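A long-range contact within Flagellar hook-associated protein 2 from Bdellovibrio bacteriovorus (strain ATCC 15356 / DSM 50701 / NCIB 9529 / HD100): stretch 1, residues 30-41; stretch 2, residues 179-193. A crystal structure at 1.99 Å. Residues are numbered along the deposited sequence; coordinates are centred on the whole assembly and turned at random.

Stretch 1 (30-41) PGDYAIEVVQLA
Stretch 2 179-193: DFKSAAPGREIRLSV

Antiparallel strands distant in sequence commonly join through a backbone ladder that sets the register and side chains that seal one face, and residues 30-41 and 179-193 illustrate this. Strand 32-39 runs at 146° to strand 189-192, their axes approaching to 4.8 Å. Phi/psi values near -120/130 extend Tyr-33 and Ile-35, which form the hydrogen-bonded pairs. Tyr-33 N donates to Leu-191 O (3.1 Å) and Leu-191 N to Tyr-33 O (2.9 Å); Ile-35 N reaches Ile-189 O (2.9 Å), and Ile-189 N returns to Ile-35 O (2.8 Å).

Leu-191, the most covered residue, shares a face with Tyr-33, Ile-35 and Ile-189. Its chi1 is m and its chi2 13°, and CD2 lies 3.4 Å from CG1 of Ile-35 (m, m), a tight apolar contact. On the other face, Asp-32 (t) OD1 forms a salt bridge with Arg-190 NH1 at 3.6 Å.

Beyond the ladder, Val-37 (t) points toward stretch 2: CG2 packs 4.1 Å from Phe-180 CD1, while its carbonyl O accepts from Ala-184 N (2.7 Å). A water bridges Val-37 N to Ala-184 O and Arg-187 O. The type II turn 184-187 places Gly-186, at phi/psi 80/5, so that its N donates to Glu-36 OE2 (2.6 Å) from an extended t, t side chain.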

# COMPACT_ATOMS: atom_id res chain seq x y z
N PRO A 30 -12.95 8.61 24.55
CA PRO A 30 -13.56 7.84 23.46
C PRO A 30 -13.84 8.70 22.24
O PRO A 30 -14.28 9.84 22.39
CB PRO A 30 -14.88 7.31 24.07
CG PRO A 30 -14.89 7.77 25.53
CD PRO A 30 -13.48 8.20 25.86
N GLY A 31 -13.59 8.18 21.04
CA GLY A 31 -13.78 8.98 19.84
C GLY A 31 -13.38 8.30 18.54
O GLY A 31 -13.16 7.08 18.50
N ASP A 32 -13.31 9.12 17.50
CA ASP A 32 -13.04 8.73 16.12
C ASP A 32 -11.79 9.50 15.77
O ASP A 32 -11.80 10.74 15.76
CB ASP A 32 -14.22 9.16 15.21
CG ASP A 32 -13.99 8.90 13.70
OD1 ASP A 32 -13.04 8.17 13.27
OD2 ASP A 32 -14.81 9.43 12.91
N TYR A 33 -10.70 8.78 15.52
CA TYR A 33 -9.40 9.40 15.34
C TYR A 33 -8.83 9.04 13.96
O TYR A 33 -8.85 7.88 13.57
CB TYR A 33 -8.47 8.96 16.48
CG TYR A 33 -8.92 9.48 17.85
CD1 TYR A 33 -8.67 10.79 18.21
CD2 TYR A 33 -9.59 8.65 18.77
CE1 TYR A 33 -9.07 11.29 19.45
CE2 TYR A 33 -10.01 9.16 20.02
CZ TYR A 33 -9.74 10.48 20.34
OH TYR A 33 -10.08 11.04 21.55
N ALA A 34 -8.39 10.04 13.22
CA ALA A 34 -7.90 9.83 11.85
C ALA A 34 -6.41 10.12 11.84
O ALA A 34 -6.01 11.28 12.03
CB ALA A 34 -8.61 10.73 10.90
N ILE A 35 -5.60 9.07 11.64
CA ILE A 35 -4.15 9.18 11.69
C ILE A 35 -3.54 8.57 10.46
O ILE A 35 -3.88 7.44 10.09
CB ILE A 35 -3.53 8.46 12.91
CG1 ILE A 35 -4.05 9.04 14.21
CG2 ILE A 35 -2.01 8.63 12.93
CD1 ILE A 35 -3.88 10.55 14.35
N GLU A 36 -2.64 9.34 9.85
CA GLU A 36 -1.82 8.94 8.74
C GLU A 36 -0.34 9.02 9.12
O GLU A 36 0.16 10.09 9.50
CB GLU A 36 -2.06 9.91 7.59
CG GLU A 36 -1.41 9.48 6.31
CD GLU A 36 -1.67 10.43 5.16
OE1 GLU A 36 -2.71 11.10 5.18
OE2 GLU A 36 -0.86 10.46 4.22
N VAL A 37 0.38 7.91 8.99
CA VAL A 37 1.84 7.95 9.19
C VAL A 37 2.52 8.26 7.86
O VAL A 37 2.58 7.39 6.97
CB VAL A 37 2.37 6.64 9.75
CG1 VAL A 37 3.89 6.82 10.07
CG2 VAL A 37 1.56 6.23 10.93
N VAL A 38 2.97 9.50 7.69
CA VAL A 38 3.58 9.95 6.44
C VAL A 38 5.04 9.45 6.37
O VAL A 38 5.44 8.89 5.38
CB VAL A 38 3.48 11.49 6.24
CG1 VAL A 38 4.14 11.91 4.95
CG2 VAL A 38 1.98 11.91 6.20
N GLN A 39 5.80 9.61 7.44
CA GLN A 39 7.19 9.17 7.47
C GLN A 39 7.52 8.75 8.88
O GLN A 39 7.09 9.42 9.83
CB GLN A 39 8.02 10.37 7.04
CG GLN A 39 9.50 10.28 7.20
CD GLN A 39 10.12 11.64 6.91
OE1 GLN A 39 10.17 12.07 5.77
NE2 GLN A 39 10.57 12.33 7.97
N LEU A 40 8.24 7.65 9.05
CA LEU A 40 8.70 7.29 10.37
C LEU A 40 9.77 8.29 10.82
O LEU A 40 10.43 8.93 10.00
CB LEU A 40 9.28 5.88 10.40
CG LEU A 40 8.29 4.75 10.12
CD1 LEU A 40 9.10 3.46 10.03
CD2 LEU A 40 7.19 4.60 11.19
N ALA A 41 9.94 8.45 12.12
CA ALA A 41 11.11 9.17 12.62
C ALA A 41 12.40 8.41 12.22
O ALA A 41 12.39 7.19 12.19
CB ALA A 41 11.01 9.31 14.13
N ASP A 179 2.09 3.37 18.89
CA ASP A 179 3.36 3.02 18.28
C ASP A 179 3.18 2.93 16.77
O ASP A 179 2.34 2.16 16.29
CB ASP A 179 3.86 1.68 18.84
CG ASP A 179 5.34 1.43 18.53
OD1 ASP A 179 6.20 2.29 18.88
OD2 ASP A 179 5.65 0.35 17.94
N PHE A 180 3.96 3.72 16.02
CA PHE A 180 3.89 3.65 14.57
C PHE A 180 4.68 2.43 14.09
O PHE A 180 5.90 2.32 14.35
CB PHE A 180 4.42 4.95 13.92
CG PHE A 180 3.89 6.18 14.58
CD1 PHE A 180 2.55 6.27 14.93
CD2 PHE A 180 4.72 7.25 14.86
CE1 PHE A 180 2.05 7.41 15.56
CE2 PHE A 180 4.23 8.37 15.50
CZ PHE A 180 2.89 8.45 15.86
N LYS A 181 4.01 1.52 13.39
CA LYS A 181 4.66 0.27 12.91
C LYS A 181 5.27 0.38 11.51
O LYS A 181 6.17 -0.38 11.15
CB LYS A 181 3.67 -0.85 12.91
CG LYS A 181 2.89 -1.06 14.18
CD LYS A 181 3.79 -1.45 15.29
CE LYS A 181 3.01 -2.01 16.44
NZ LYS A 181 3.91 -2.31 17.58
N SER A 182 4.74 1.28 10.69
CA SER A 182 5.24 1.49 9.33
C SER A 182 4.81 2.84 8.83
O SER A 182 3.85 3.39 9.33
CB SER A 182 4.73 0.38 8.38
OG SER A 182 3.31 0.36 8.27
N ALA A 183 5.50 3.37 7.83
CA ALA A 183 5.11 4.60 7.15
C ALA A 183 4.16 4.21 6.01
O ALA A 183 4.39 3.22 5.33
CB ALA A 183 6.32 5.31 6.59
N ALA A 184 3.08 4.94 5.83
CA ALA A 184 2.18 4.60 4.72
C ALA A 184 1.56 5.86 4.20
O ALA A 184 0.40 6.17 4.51
CB ALA A 184 1.14 3.60 5.16
N PRO A 185 2.36 6.65 3.48
CA PRO A 185 1.89 7.97 3.07
C PRO A 185 0.63 7.81 2.23
O PRO A 185 0.56 6.91 1.41
CB PRO A 185 3.07 8.56 2.25
CG PRO A 185 4.10 7.49 2.12
CD PRO A 185 3.74 6.36 3.04
N GLY A 186 -0.38 8.65 2.45
CA GLY A 186 -1.63 8.53 1.67
C GLY A 186 -2.60 7.44 2.13
O GLY A 186 -3.62 7.20 1.47
N ARG A 187 -2.29 6.77 3.23
CA ARG A 187 -3.11 5.72 3.79
C ARG A 187 -3.56 6.13 5.21
O ARG A 187 -3.04 5.64 6.25
CB ARG A 187 -2.34 4.40 3.84
CG ARG A 187 -1.80 3.89 2.47
CD ARG A 187 -2.73 2.96 1.71
NE ARG A 187 -2.71 1.60 2.25
CZ ARG A 187 -3.56 1.11 3.14
NH1 ARG A 187 -4.58 1.84 3.60
NH2 ARG A 187 -3.42 -0.13 3.57
N GLU A 188 -4.55 7.00 5.24
CA GLU A 188 -5.16 7.42 6.47
C GLU A 188 -5.86 6.23 7.12
O GLU A 188 -6.59 5.45 6.45
CB GLU A 188 -6.13 8.58 6.21
CG GLU A 188 -6.55 9.32 7.47
CD GLU A 188 -7.39 10.57 7.19
OE1 GLU A 188 -8.17 10.57 6.21
OE2 GLU A 188 -7.30 11.56 7.98
N ILE A 189 -5.61 6.06 8.41
CA ILE A 189 -6.13 4.92 9.21
C ILE A 189 -7.14 5.51 10.19
O ILE A 189 -6.92 6.60 10.76
CB ILE A 189 -5.02 4.22 10.05
CG1 ILE A 189 -3.80 3.82 9.19
CG2 ILE A 189 -5.56 3.02 10.78
CD1 ILE A 189 -4.14 3.32 7.83
N ARG A 190 -8.24 4.79 10.40
CA ARG A 190 -9.19 5.17 11.43
C ARG A 190 -8.96 4.33 12.70
O ARG A 190 -8.78 3.13 12.62
CB ARG A 190 -10.63 4.99 10.93
CG ARG A 190 -11.08 6.06 9.93
CD ARG A 190 -12.57 6.35 10.12
NE ARG A 190 -13.29 5.10 10.08
CZ ARG A 190 -14.37 4.78 10.78
NH1 ARG A 190 -14.95 5.62 11.63
NH2 ARG A 190 -14.88 3.58 10.61
N LEU A 191 -8.92 5.01 13.85
CA LEU A 191 -8.70 4.41 15.14
C LEU A 191 -9.94 4.69 15.99
O LEU A 191 -10.55 5.75 15.84
CB LEU A 191 -7.52 5.08 15.81
CG LEU A 191 -6.06 4.84 15.37
CD1 LEU A 191 -5.88 4.13 14.08
CD2 LEU A 191 -5.31 6.14 15.36
N SER A 192 -10.27 3.78 16.89
CA SER A 192 -11.37 4.06 17.85
C SER A 192 -11.01 3.72 19.31
O SER A 192 -10.16 2.87 19.58
CB SER A 192 -12.62 3.30 17.43
OG SER A 192 -12.37 1.92 17.48
N VAL A 193 -11.69 4.40 20.24
CA VAL A 193 -11.50 4.18 21.67
C VAL A 193 -12.84 4.22 22.39
O VAL A 193 -13.74 4.96 21.98
CB VAL A 193 -10.56 5.23 22.26
O HOH W 1 -5.21 12.47 9.39
O HOH W 2 -0.74 6.01 7.18